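PDB 5MY5: ABC transporter periplasmic substrate-binding protein from Desulfovibrio alaskensis, which probably captures tungstate with high selectivity in the periplasm and hands it to an ABC transporter for uptake into the cell. Local coordinates for residues A[146-149]-A[150-154]; A[172-175]-A[176-180]; A[243-246]-A[247-251]; A[254-257]-A[258-262]; A[62-65]-A[66-70]. The protein carries 2 engineered substitutions. One frame throughout, in Å; residues are numbered along the deposited sequence.

Interaction 1 (A[146-149]-A[150-154]); sequences GTHK and MEKSL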
loop_
_atom_site.group_PDB
_atom_site.type_symbol
_atom_site.label_atom_id
_atom_site.label_comp_id
_atom_site.label_asym_id
_atom_site.label_seq_id
_atom_site.Cartn_x
_atom_site.Cartn_y
_atom_site.Cartn_z
ATOM N N GLY A 146 -3.882 5.534 -5.819
ATOM C CA GLY A 146 -3.597 5.492 -4.426
ATOM C C GLY A 146 -2.189 6.004 -4.097
ATOM O O GLY A 146 -1.989 6.759 -3.147
ATOM N N THR A 147 -1.238 5.582 -4.905
ATOM C CA THR A 147 0.161 6.032 -4.722
ATOM C C THR A 147 0.210 7.585 -4.904
ATOM O O THR A 147 0.895 8.311 -4.117
ATOM C CB THR A 147 1.079 5.305 -5.736
ATOM O OG1 THR A 147 1.053 3.896 -5.428
ATOM C CG2 THR A 147 2.493 5.814 -5.634
ATOM N N HIS A 148 -0.434 8.095 -5.957
ATOM C CA HIS A 148 -0.439 9.528 -6.212
ATOM C C HIS A 148 -1.034 10.327 -5.060
ATOM O O HIS A 148 -0.446 11.280 -4.549
ATOM C CB HIS A 148 -1.265 9.840 -7.460
ATOM C CG HIS A 148 -1.172 11.261 -7.863
ATOM N ND1 HIS A 148 -2.181 11.850 -8.610
ATOM C CD2 HIS A 148 -0.270 12.245 -7.590
ATOM C CE1 HIS A 148 -1.857 13.104 -8.844
ATOM N NE2 HIS A 148 -0.705 13.383 -8.225
ATOM N N LYS A 149 -2.136 9.820 -4.514
ATOM C CA LYS A 149 -2.742 10.409 -3.361
ATOM C C LYS A 149 -1.809 10.446 -2.110
ATOM O O LYS A 149 -1.747 11.460 -1.397
ATOM C CB LYS A 149 -4.049 9.677 -3.082
ATOM C CG LYS A 149 -5.161 10.108 -4.035
ATOM C CD LYS A 149 -6.336 9.133 -3.974
ATOM C CE LYS A 149 -7.348 9.460 -5.051
ATOM N NZ LYS A 149 -8.378 8.386 -5.056
ATOM N N MET A 150 -1.088 9.341 -1.852
ATOM C CA MET A 150 -0.125 9.294 -0.825
ATOM C C MET A 150 0.989 10.321 -1.020
ATOM O O MET A 150 1.292 11.105 -0.101
ATOM C CB MET A 150 0.444 7.888 -0.779
ATOM C CG MET A 150 1.551 7.572 0.183
ATOM S SD MET A 150 1.163 8.043 1.874
ATOM C CE MET A 150 2.826 7.979 2.382
ATOM N N GLU A 151 1.489 10.419 -2.257
ATOM C CA GLU A 151 2.543 11.397 -2.557
ATOM C C GLU A 151 2.043 12.816 -2.322
ATOM O O GLU A 151 2.733 13.638 -1.673
ATOM C CB GLU A 151 3.078 11.197 -3.957
ATOM C CG GLU A 151 4.124 12.214 -4.457
ATOM C CD GLU A 151 3.615 13.180 -5.497
ATOM O OE1 GLU A 151 2.795 12.728 -6.338
ATOM O OE2 GLU A 151 4.082 14.334 -5.473
ATOM N N LYS A 152 0.820 13.100 -2.795
ATOM C CA LYS A 152 0.299 14.450 -2.585
ATOM C C LYS A 152 0.192 14.735 -1.105
ATOM O O LYS A 152 0.466 15.868 -0.678
ATOM C CB LYS A 152 -1.074 14.611 -3.174
ATOM C CG LYS A 152 -0.969 14.780 -4.660
ATOM C CD LYS A 152 -2.277 15.164 -5.384
ATOM C CE LYS A 152 -3.161 13.969 -5.615
ATOM N NZ LYS A 152 -4.495 14.347 -6.208
ATOM N N SER A 153 -0.213 13.755 -0.311
ATOM C CA SER A 153 -0.386 13.933 1.119
ATOM C C SER A 153 0.926 14.308 1.786
ATOM O O SER A 153 0.898 14.990 2.801
ATOM C CB SER A 153 -1.018 12.703 1.816
ATOM O OG SER A 153 -0.103 11.640 2.105
ATOM N N LEU A 154 2.061 13.801 1.285
ATOM C CA LEU A 154 3.380 14.091 1.863
ATOM C C LEU A 154 3.758 15.547 1.749
ATOM O O LEU A 154 4.315 16.175 2.709
ATOM C CB LEU A 154 4.480 13.308 1.185
ATOM C CG LEU A 154 4.372 11.767 1.229
ATOM C CD1 LEU A 154 5.560 11.078 0.632
ATOM C CD2 LEU A 154 4.140 11.242 2.627
#

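Interaction 2 (A[172-175]-A[176-180]); sequences TGQG and MLRTI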
loop_
_atom_site.group_PDB
_atom_site.type_symbol
_atom_site.label_atom_id
_atom_site.label_comp_id
_atom_site.label_asym_id
_atom_site.label_seq_id
_atom_site.Cartn_x
_atom_site.Cartn_y
_atom_site.Cartn_z
ATOM N N THR A 172 3.707 12.426 -14.547
ATOM C CA THR A 172 3.747 11.554 -15.712
ATOM C C THR A 172 2.374 11.226 -16.293
ATOM O O THR A 172 2.283 10.927 -17.472
ATOM C CB THR A 172 4.489 10.237 -15.354
ATOM O OG1 THR A 172 3.767 9.549 -14.391
ATOM C CG2 THR A 172 5.917 10.570 -14.876
ATOM N N GLY A 173 1.403 11.090 -15.433
ATOM C CA GLY A 173 0.135 10.525 -15.763
ATOM C C GLY A 173 0.229 9.037 -16.037
ATOM O O GLY A 173 -0.701 8.465 -16.609
ATOM N N GLN A 174 1.254 8.362 -15.513
ATOM C CA GLN A 174 1.498 6.926 -15.799
ATOM C C GLN A 174 1.627 6.107 -14.550
ATOM O O GLN A 174 1.637 6.660 -13.451
ATOM C CB GLN A 174 2.733 6.767 -16.650
ATOM C CG GLN A 174 2.664 7.442 -18.006
ATOM C CD GLN A 174 3.960 7.341 -18.787
ATOM O OE1 GLN A 174 4.921 8.094 -18.577
ATOM N NE2 GLN A 174 4.004 6.391 -19.748
ATOM N N GLY A 175 1.677 4.769 -14.677
ATOM C CA GLY A 175 1.872 3.898 -13.593
ATOM C C GLY A 175 3.243 3.929 -12.970
ATOM O O GLY A 175 4.147 4.699 -13.331
ATOM N N MET A 176 3.378 3.076 -11.976
ATOM C CA MET A 176 4.557 3.172 -11.114
ATOM C C MET A 176 5.848 2.878 -11.840
ATOM O O MET A 176 6.859 3.656 -11.721
ATOM C CB MET A 176 4.437 2.334 -9.848
ATOM C CG MET A 176 5.370 2.697 -8.752
ATOM S SD MET A 176 4.995 4.261 -7.960
ATOM C CE MET A 176 6.226 5.301 -8.766
ATOM N N LEU A 177 5.929 1.774 -12.596
ATOM C CA LEU A 177 7.164 1.472 -13.282
ATOM C C LEU A 177 7.563 2.517 -14.293
ATOM O O LEU A 177 8.736 2.982 -14.363
ATOM C CB LEU A 177 7.054 0.071 -13.952
ATOM C CG LEU A 177 7.243 -1.113 -13.028
ATOM C CD1 LEU A 177 6.921 -2.386 -13.825
ATOM C CD2 LEU A 177 8.686 -1.161 -12.467
ATOM N N ARG A 178 6.620 3.029 -15.032
ATOM C CA ARG A 178 6.893 4.075 -15.991
ATOM C C ARG A 178 7.447 5.354 -15.275
ATOM O O ARG A 178 8.333 6.043 -15.789
ATOM C CB ARG A 178 5.689 4.452 -16.776
ATOM C CG ARG A 178 5.253 3.417 -17.844
ATOM C CD ARG A 178 6.281 3.304 -18.971
ATOM N NE ARG A 178 5.661 2.576 -20.071
ATOM C CZ ARG A 178 6.191 2.301 -21.271
ATOM N NH1 ARG A 178 7.445 2.590 -21.542
ATOM N NH2 ARG A 178 5.447 1.667 -22.173
ATOM N N THR A 179 6.877 5.653 -14.158
ATOM C CA THR A 179 7.226 6.884 -13.445
ATOM C C THR A 179 8.613 6.718 -12.905
ATOM O O THR A 179 9.401 7.686 -12.920
ATOM C CB THR A 179 6.171 7.103 -12.366
ATOM O OG1 THR A 179 4.901 7.384 -12.992
ATOM C CG2 THR A 179 6.509 8.214 -11.383
ATOM N N ILE A 180 8.949 5.533 -12.395
ATOM C CA ILE A 180 10.321 5.253 -11.972
ATOM C C ILE A 180 11.267 5.490 -13.113
ATOM O O ILE A 180 12.342 6.110 -12.938
ATOM C CB ILE A 180 10.439 3.846 -11.436
ATOM C CG1 ILE A 180 9.842 3.766 -10.052
ATOM C CG2 ILE A 180 11.930 3.433 -11.355
ATOM C CD1 ILE A 180 9.750 2.330 -9.479
#

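Interaction 3 (A[243-246]-A[247-251]); sequences DKFV and NWMAS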
loop_
_atom_site.group_PDB
_atom_site.type_symbol
_atom_site.label_atom_id
_atom_site.label_comp_id
_atom_site.label_asym_id
_atom_site.label_seq_id
_atom_site.Cartn_x
_atom_site.Cartn_y
_atom_site.Cartn_z
ATOM N N ASP A 243 -14.998 -13.392 10.509
ATOM C CA ASP A 243 -14.348 -13.315 11.804
ATOM C C ASP A 243 -13.225 -14.374 11.948
ATOM O O ASP A 243 -12.250 -14.069 12.556
ATOM C CB ASP A 243 -15.338 -13.576 12.968
ATOM C CG ASP A 243 -16.322 -12.452 13.195
ATOM O OD1 ASP A 243 -16.038 -11.334 12.657
ATOM O OD2 ASP A 243 -17.399 -12.730 13.879
ATOM N N LYS A 244 -13.406 -15.568 11.365
ATOM C CA LYS A 244 -12.374 -16.593 11.400
ATOM C C LYS A 244 -11.125 -16.144 10.682
ATOM O O LYS A 244 -9.994 -16.407 11.120
ATOM C CB LYS A 244 -12.914 -17.894 10.876
ATOM C CG LYS A 244 -11.999 -19.099 10.963
ATOM C CD LYS A 244 -11.723 -19.619 12.392
ATOM C CE LYS A 244 -12.983 -19.975 13.216
ATOM N NZ LYS A 244 -13.773 -21.157 12.651
ATOM N N PHE A 245 -11.279 -15.458 9.555
ATOM C CA PHE A 245 -10.139 -14.944 8.816
ATOM C C PHE A 245 -9.411 -13.900 9.669
ATOM O O PHE A 245 -8.188 -13.865 9.626
ATOM C CB PHE A 245 -10.559 -14.352 7.422
ATOM C CG PHE A 245 -9.440 -13.819 6.637
ATOM C CD1 PHE A 245 -8.589 -14.663 5.960
ATOM C CD2 PHE A 245 -9.227 -12.482 6.569
ATOM C CE1 PHE A 245 -7.526 -14.156 5.219
ATOM C CE2 PHE A 245 -8.199 -11.985 5.759
ATOM C CZ PHE A 245 -7.357 -12.791 5.123
ATOM N N VAL A 246 -10.154 -12.967 10.283
ATOM C CA VAL A 246 -9.518 -11.913 11.109
ATOM C C VAL A 246 -8.765 -12.569 12.216
ATOM O O VAL A 246 -7.620 -12.192 12.512
ATOM C CB VAL A 246 -10.540 -10.918 11.646
ATOM C CG1 VAL A 246 -9.980 -9.869 12.558
ATOM C CG2 VAL A 246 -11.226 -10.192 10.524
ATOM N N ASN A 247 -9.388 -13.575 12.798
ATOM C CA ASN A 247 -8.738 -14.266 13.929
ATOM C C ASN A 247 -7.446 -14.906 13.482
ATOM O O ASN A 247 -6.438 -14.819 14.142
ATOM C CB ASN A 247 -9.731 -15.276 14.538
ATOM C CG ASN A 247 -9.143 -16.037 15.679
ATOM O OD1 ASN A 247 -8.477 -17.024 15.477
ATOM N ND2 ASN A 247 -9.457 -15.585 16.897
ATOM N N TRP A 248 -7.489 -15.650 12.352
ATOM C CA TRP A 248 -6.357 -16.223 11.790
ATOM C C TRP A 248 -5.231 -15.251 11.446
ATOM O O TRP A 248 -4.052 -15.476 11.803
ATOM C CB TRP A 248 -6.769 -17.067 10.572
ATOM C CG TRP A 248 -5.635 -17.826 9.936
ATOM C CD1 TRP A 248 -5.122 -19.013 10.373
ATOM C CD2 TRP A 248 -4.917 -17.496 8.763
ATOM N NE1 TRP A 248 -4.108 -19.399 9.576
ATOM C CE2 TRP A 248 -3.973 -18.499 8.543
ATOM C CE3 TRP A 248 -4.971 -16.414 7.840
ATOM C CZ2 TRP A 248 -3.078 -18.459 7.486
ATOM C CZ3 TRP A 248 -4.140 -16.394 6.797
ATOM C CH2 TRP A 248 -3.177 -17.408 6.602
ATOM N N MET A 249 -5.580 -14.098 10.836
ATOM C CA MET A 249 -4.544 -13.208 10.364
ATOM C C MET A 249 -3.892 -12.529 11.559
ATOM O O MET A 249 -2.716 -12.117 11.434
ATOM C CB MET A 249 -5.144 -12.028 9.543
ATOM C CG MET A 249 -5.582 -12.478 8.190
ATOM S SD MET A 249 -4.193 -12.760 7.040
ATOM C CE MET A 249 -3.818 -11.013 6.607
ATOM N N ALA A 250 -4.641 -12.317 12.658
ATOM C CA ALA A 250 -4.099 -11.584 13.846
ATOM C C ALA A 250 -3.321 -12.544 14.795
ATOM O O ALA A 250 -2.716 -12.080 15.761
ATOM C CB ALA A 250 -5.218 -10.937 14.636
ATOM N N SER A 251 -3.349 -13.826 14.516
ATOM C CA SER A 251 -2.710 -14.828 15.416
ATOM C C SER A 251 -1.226 -14.616 15.349
ATOM O O SER A 251 -0.662 -14.247 14.301
ATOM C CB SER A 251 -3.076 -16.246 14.929
ATOM O OG SER A 251 -2.482 -16.643 13.736
#

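Interaction 4 (A[254-257]-A[258-262]); sequences TQKT and IGDFK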
loop_
_atom_site.group_PDB
_atom_site.type_symbol
_atom_site.label_atom_id
_atom_site.label_comp_id
_atom_site.label_asym_id
_atom_site.label_seq_id
_atom_site.Cartn_x
_atom_site.Cartn_y
_atom_site.Cartn_z
ATOM N N THR A 254 0.353 -16.441 12.223
ATOM C CA THR A 254 0.163 -15.852 10.886
ATOM C C THR A 254 0.848 -14.487 10.807
ATOM O O THR A 254 1.392 -14.158 9.786
ATOM C CB THR A 254 -1.319 -15.738 10.519
ATOM O OG1 THR A 254 -1.941 -17.063 10.627
ATOM C CG2 THR A 254 -1.516 -15.205 9.129
ATOM N N GLN A 255 0.866 -13.709 11.877
ATOM C CA GLN A 255 1.703 -12.493 11.964
ATOM C C GLN A 255 3.144 -12.761 11.587
ATOM O O GLN A 255 3.738 -12.089 10.769
ATOM C CB GLN A 255 1.526 -11.833 13.297
ATOM C CG GLN A 255 0.127 -11.264 13.570
ATOM C CD GLN A 255 -0.045 -9.930 12.936
ATOM O OE1 GLN A 255 0.574 -8.974 13.420
ATOM N NE2 GLN A 255 -0.890 -9.842 11.863
ATOM N N LYS A 256 3.693 -13.840 12.151
ATOM C CA LYS A 256 5.043 -14.210 11.840
ATOM C C LYS A 256 5.150 -14.548 10.368
ATOM O O LYS A 256 6.094 -14.131 9.727
ATOM C CB LYS A 256 5.514 -15.383 12.763
ATOM C CG LYS A 256 6.932 -15.839 12.512
ATOM C CD LYS A 256 7.372 -16.909 13.509
ATOM C CE LYS A 256 8.888 -17.075 13.342
ATOM N NZ LYS A 256 9.420 -18.379 13.846
ATOM N N THR A 257 4.207 -15.295 9.793
ATOM C CA THR A 257 4.186 -15.660 8.397
ATOM C C THR A 257 4.163 -14.372 7.519
ATOM O O THR A 257 4.836 -14.315 6.442
ATOM C CB THR A 257 2.977 -16.534 7.983
ATOM O OG1 THR A 257 2.977 -17.811 8.728
ATOM C CG2 THR A 257 2.961 -16.864 6.517
ATOM N N ILE A 258 3.337 -13.395 7.926
ATOM C CA ILE A 258 3.274 -12.146 7.127
ATOM C C ILE A 258 4.644 -11.453 7.200
ATOM O O ILE A 258 5.192 -11.014 6.138
ATOM C CB ILE A 258 2.183 -11.285 7.700
ATOM C CG1 ILE A 258 0.812 -11.913 7.356
ATOM C CG2 ILE A 258 2.273 -9.828 7.181
ATOM C CD1 ILE A 258 -0.309 -11.256 8.069
ATOM N N GLY A 259 5.237 -11.379 8.361
ATOM C CA GLY A 259 6.560 -10.730 8.551
ATOM C C GLY A 259 7.682 -11.442 7.802
ATOM O O GLY A 259 8.667 -10.802 7.226
ATOM N N ASP A 260 7.560 -12.761 7.702
ATOM C CA ASP A 260 8.514 -13.541 6.887
ATOM C C ASP A 260 8.292 -13.624 5.381
ATOM O O ASP A 260 9.134 -14.140 4.659
ATOM C CB ASP A 260 8.529 -14.960 7.471
ATOM C CG ASP A 260 9.230 -15.022 8.809
ATOM O OD1 ASP A 260 9.892 -14.071 9.177
ATOM O OD2 ASP A 260 9.049 -16.035 9.511
ATOM N N PHE A 261 7.190 -13.062 4.860
ATOM C CA PHE A 261 6.906 -13.066 3.434
ATOM C C PHE A 261 7.953 -12.247 2.724
ATOM O O PHE A 261 8.381 -11.212 3.222
ATOM C CB PHE A 261 5.495 -12.453 3.150
ATOM C CG PHE A 261 5.144 -12.358 1.703
ATOM C CD1 PHE A 261 4.773 -13.476 0.998
ATOM C CD2 PHE A 261 5.256 -11.153 1.002
ATOM C CE1 PHE A 261 4.451 -13.429 -0.337
ATOM C CE2 PHE A 261 4.923 -11.146 -0.337
ATOM C CZ PHE A 261 4.544 -12.239 -0.995
ATOM N N LYS A 262 8.408 -12.759 1.635
ATOM C CA LYS A 262 9.431 -12.101 0.773
ATOM C C LYS A 262 8.967 -11.905 -0.597
ATOM O O LYS A 262 8.341 -12.770 -1.208
ATOM C CB LYS A 262 10.686 -13.009 0.606
ATOM C CG LYS A 262 11.245 -13.546 1.892
ATOM C CD LYS A 262 12.041 -12.500 2.575
ATOM C CE LYS A 262 12.502 -13.033 3.946
ATOM N NZ LYS A 262 12.965 -11.922 4.701
#

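Interaction 5 (A[62-65]-A[66-70]); sequences VGTG and KALKM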
loop_
_atom_site.group_PDB
_atom_site.type_symbol
_atom_site.label_atom_id
_atom_site.label_comp_id
_atom_site.label_asym_id
_atom_site.label_seq_id
_atom_site.Cartn_x
_atom_site.Cartn_y
_atom_site.Cartn_z
ATOM N N VAL A 62 -9.598 -4.934 -6.884
ATOM C CA VAL A 62 -10.137 -3.743 -7.594
ATOM C C VAL A 62 -9.554 -2.523 -6.976
ATOM O O VAL A 62 -8.752 -2.640 -6.064
ATOM C CB VAL A 62 -11.675 -3.761 -7.500
ATOM C CG1 VAL A 62 -12.231 -4.889 -8.335
ATOM C CG2 VAL A 62 -12.228 -3.859 -6.087
ATOM N N GLY A 63 -9.851 -1.335 -7.494
ATOM C CA GLY A 63 -9.440 -0.142 -6.765
ATOM C C GLY A 63 -10.183 -0.018 -5.431
ATOM O O GLY A 63 -11.250 -0.592 -5.199
ATOM N N THR A 64 -9.603 0.759 -4.525
ATOM C CA THR A 64 -10.199 0.913 -3.184
ATOM C C THR A 64 -11.676 1.301 -3.164
ATOM O O THR A 64 -12.519 0.741 -2.414
ATOM C CB THR A 64 -9.357 1.908 -2.320
ATOM O OG1 THR A 64 -8.017 1.414 -2.195
ATOM C CG2 THR A 64 -9.972 2.083 -0.954
ATOM N N GLY A 65 -12.005 2.358 -3.929
ATOM C CA GLY A 65 -13.405 2.753 -3.971
ATOM C C GLY A 65 -14.359 1.648 -4.368
ATOM O O GLY A 65 -15.412 1.470 -3.741
ATOM N N LYS A 66 -13.936 0.924 -5.373
ATOM C CA LYS A 66 -14.742 -0.190 -5.884
ATOM C C LYS A 66 -14.841 -1.333 -4.855
ATOM O O LYS A 66 -15.882 -1.945 -4.760
ATOM C CB LYS A 66 -14.120 -0.705 -7.187
ATOM C CG LYS A 66 -14.945 -1.782 -7.908
ATOM C CD LYS A 66 -16.403 -1.345 -8.260
ATOM C CE LYS A 66 -17.216 -2.528 -8.760
ATOM N NZ LYS A 66 -16.396 -3.590 -9.419
ATOM N N ALA A 67 -13.748 -1.555 -4.108
ATOM C CA ALA A 67 -13.778 -2.582 -3.027
ATOM C C ALA A 67 -14.776 -2.222 -2.010
ATOM O O ALA A 67 -15.545 -3.045 -1.517
ATOM C CB ALA A 67 -12.419 -2.755 -2.415
ATOM N N LEU A 68 -14.720 -0.972 -1.549
ATOM C CA LEU A 68 -15.674 -0.464 -0.585
ATOM C C LEU A 68 -17.103 -0.584 -1.091
ATOM O O LEU A 68 -17.987 -1.020 -0.359
ATOM C CB LEU A 68 -15.312 0.997 -0.252
ATOM C CG LEU A 68 -14.011 1.010 0.565
ATOM C CD1 LEU A 68 -13.243 2.309 0.450
ATOM C CD2 LEU A 68 -14.331 0.731 2.003
ATOM N N LYS A 69 -17.300 -0.230 -2.365
ATOM C CA LYS A 69 -18.611 -0.340 -3.005
ATOM C C LYS A 69 -19.098 -1.796 -3.018
ATOM O O LYS A 69 -20.255 -2.016 -2.761
ATOM C CB LYS A 69 -18.638 0.243 -4.433
ATOM C CG LYS A 69 -18.762 1.775 -4.471
ATOM C CD LYS A 69 -19.135 2.375 -5.846
ATOM C CE LYS A 69 -18.022 2.292 -6.875
ATOM N NZ LYS A 69 -16.811 3.135 -6.619
ATOM N N MET A 70 -18.217 -2.763 -3.282
ATOM C CA MET A 70 -18.576 -4.167 -3.220
ATOM C C MET A 70 -19.069 -4.559 -1.842
ATOM O O MET A 70 -20.039 -5.326 -1.717
ATOM C CB MET A 70 -17.423 -5.091 -3.625
ATOM C CG MET A 70 -17.037 -5.046 -5.127
ATOM S SD MET A 70 -15.692 -6.113 -5.628
ATOM C CE MET A 70 -16.732 -7.606 -5.948
#

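Interaction 1 (A[146-149]-A[150-154])
K152 lays the bent end of its chain over one face of the H148 ring, one helical turn back. Its CE stands 3.6 Å from the ring centroid, only 12° off the ring normal, a CH-pi contact. The bend that brings it there is at chi3, which turns CE back across the imidazole. The same ring meets E151 at its edge: CD2 of H148 lies 3.3 Å from E151 OE1, in the ring plane, with carboxylate and ring tilted by 19°. Neither neighbour takes up a ring nitrogen; H148 ND1 is paired with the backbone N of N144, and the backbone N of H148 with the hydroxyl of S145, both just before the helix. E151 is buried and its carboxylate is well provided for. OE1 is bonded to the S140 hydroxyl, while OE2 takes both Y169 OH and the indole NE1 of W155. Helix 146-155 is the crossover helix of a beta-alpha-beta unit, between strands 138-140 and 169-171, and this carboxylate ties it to the end of the first strand and the start of the second. Along the backbone each carbonyl from G146 to K149 receives the N-H four residues on; the shortest, K152 N to H148 O, measures 2.8 Å. M150 O serves two donors, L154 N at 3.1 Å and the hydroxyl of S153, whose OG sits 2.7 Å away in the carbonyl plane, on a lone pair. S153 reaches it because chi1 of 81° turns OG back toward the preceding turn of helix.

Interaction 2 (A[172-175]-A[176-180])
T172 faces T179 hydroxyl to hydroxyl, the two OG1 atoms 2.8 Å apart. With chi1 at 64°, T172 OG1 lies between its own backbone N and carbonyl carbon, and there it also accepts the backbone N of Q174 at 3.0 Å, closing an ST turn. The CG2 methyl of T172 rests against the T179 hydroxyl as well, at 3.8 Å. G173 carries the chain round that turn with a positive phi of 70°, a conformation glycine adopts readily. Q174 comes next and lies across the aliphatic part of R178: its CB meets R178 CB at 3.8 Å, and its amide NE2 is 3.7 Å from R178 CG. Amide and guanidinium planes are only modestly inclined to each other, but the contact between the two side chains is made through the methylenes of the arginine. The carbonyl of Q174 turns elsewhere, to NE of R141. G175 then brings the chain to the helix, and its carbonyl is gripped twice by T179. The backbone N arrives in the carbonyl plane at 3.0 Å; the hydroxyl OG1, at 2.8 Å, stands above that plane, 40° out of it. T179 OG1 sits beside its own backbone N, which is how one residue delivers both donors to a single oxygen. Outside this turn T179 also touches V139 and T190, in strands 138-140 and 189-193. The arrangement is that of a helix start: an ST turn follows strand 169-171, G175 is the N-cap residue, and the first turn of helix 176-186 closes on its carbonyl.

Interaction 3 (A[243-246]-A[247-251])
Sulfur meets an aromatic ring one turn along this helix: M249 lies over F245 in a Met-aromatic contact. SD lies 4.4 Å from the ring centroid and comes in obliquely, 39° off the normal, nearest to CZ. The methylene before it is closer to the ring. CG of M249 stands over one face, shifted toward the rim, 3.7 Å from the centroid, and makes a CH-pi contact. The two side chains run alongside each other in the same direction, because F245 leaves the helix with CG opposite its backbone N (chi1 -180°) while M249 is bent at both chi2 and chi3. M249 CG also touches the F245 carbonyl oxygen at 3.3 Å, so this methylene is wedged between the backbone and the phenyl face. W248 adds a looser apolar touch, its CE3 being 4.3 Å from F245 CE1. The main chain keeps regular i to i+4 bonding through this turn, of which W248 N to K244 O is the straightest at 169°. At the C-terminal end, W248 O receives the S251 hydroxyl at 2.8 Å, and S251 N approaches the same oxygen at 3.3 Å. S251 is also the N-cap of helix 252-260, so the chain leaves one helix and begins the next through one serine. Helix 41-53 supplies F49, packed edge-to-face with F245 and meeting W248, and D52, which accepts the indole NE1. V246 touches strands 221-228 and 100-112; helix 239-250 thus packs against both helix 41-53 and the sheet, with M249 touching L45 of the one and L102 of the other.

Interaction 4 (A[254-257]-A[258-262])
T254 O accepts the backbone N of I258 at 2.8 Å, the shortest of the three helical bonds here and one that lies close to the carbonyl direction. I258 covers that same oxygen with its own side chain: CG1 is 3.4 Å from T254 O, carried there by a chi1 of -72° that sets it opposite the carbonyl carbon of I258. The CD1 methyl continues alongside Q255, reaching its amide NE2 at 4.1 Å, the two chains pointing the same way. Both ends of that amide bond to backbone groups outside the turn. NE2 donates to M249 O and L102 O, and OE1 takes the N-H of A273, so Q255 sews helix 252-260 to helix 239-250, to strand 100-112 and to the C-terminal tail. On the outer face K256 and D260 make a different kind of pair. The lysine stretches out fully, its CG 3.7 Å from D260 OD2, while its NZ remains 4.9 Å from that oxygen. I258 and F261 turn to F269 of strand 266-271, and T257 packs on L45 of helix 41-53. The chemistry therefore divides by side: a buried isoleucine and a glutamine with both polar ends satisfied bind the helix to the sheet, whereas on the exposed side the opposite charges of K256 and D260 can probably attract one another only weakly, without forming a salt bridge.

Interaction 5 (A[62-65]-A[66-70])
V62 ends a strand in extended form, G63 takes the N-cap position, and from T64 onward the backbone is helical, so strand and helix meet almost without a linker. The first turn closes by A67 N to G63 O, followed by L68 N to T64 O, nearly straight at 176°, and K69 N to G65 O; each bond measures 2.9 Å. V62 looks across at the helix it introduces. Its chi1 of -69° sets CG1 opposite the carbonyl carbon and leaves CG2 between the backbone N and the carbonyl carbon, where CG2 packs on A67 CB at 3.8 Å and brushes M70 SD at 4.2 Å. Beside it, V62 CB meets CG of K66 at 3.8 Å, the lysine bending away at chi2 with its first methylenes against the valine. K69 folds back instead, and its NZ comes within 3.6 Å of G65 O. Outside the turn, the backbone of V62 bonds with T32 and T34, and A67 touches A31 of strand 27-33. V62 thus packs on K66, A67 and M70 in an apolar contact, while its backbone stays with the neighbouring strand region. The K69 ammonium near G65 O would probably gain a favourable electrostatic pull from that carbonyl, whereas K66 offers V62 the greasy surface of CB and CG.

Overall arrangement
From the N terminus, interaction 5 comes first, turning strand 56-62 into helix 64-72. Interaction 1 follows on crossover helix 146-155, and interaction 2 after the next strand, at the start of helix 176-186; they touch through T147 CG2 and M176 SD. Interactions 3 and 4 close the series on consecutive helices 239-250 and 252-260, which also meet through M249 CE against I258 CD1. All five are local turns in series: none nests in or crosses another, and none closes a long loop. Interactions 1 and 2 lie across the chain's centre from 3 and 4, with centres 26 to 35 Å apart.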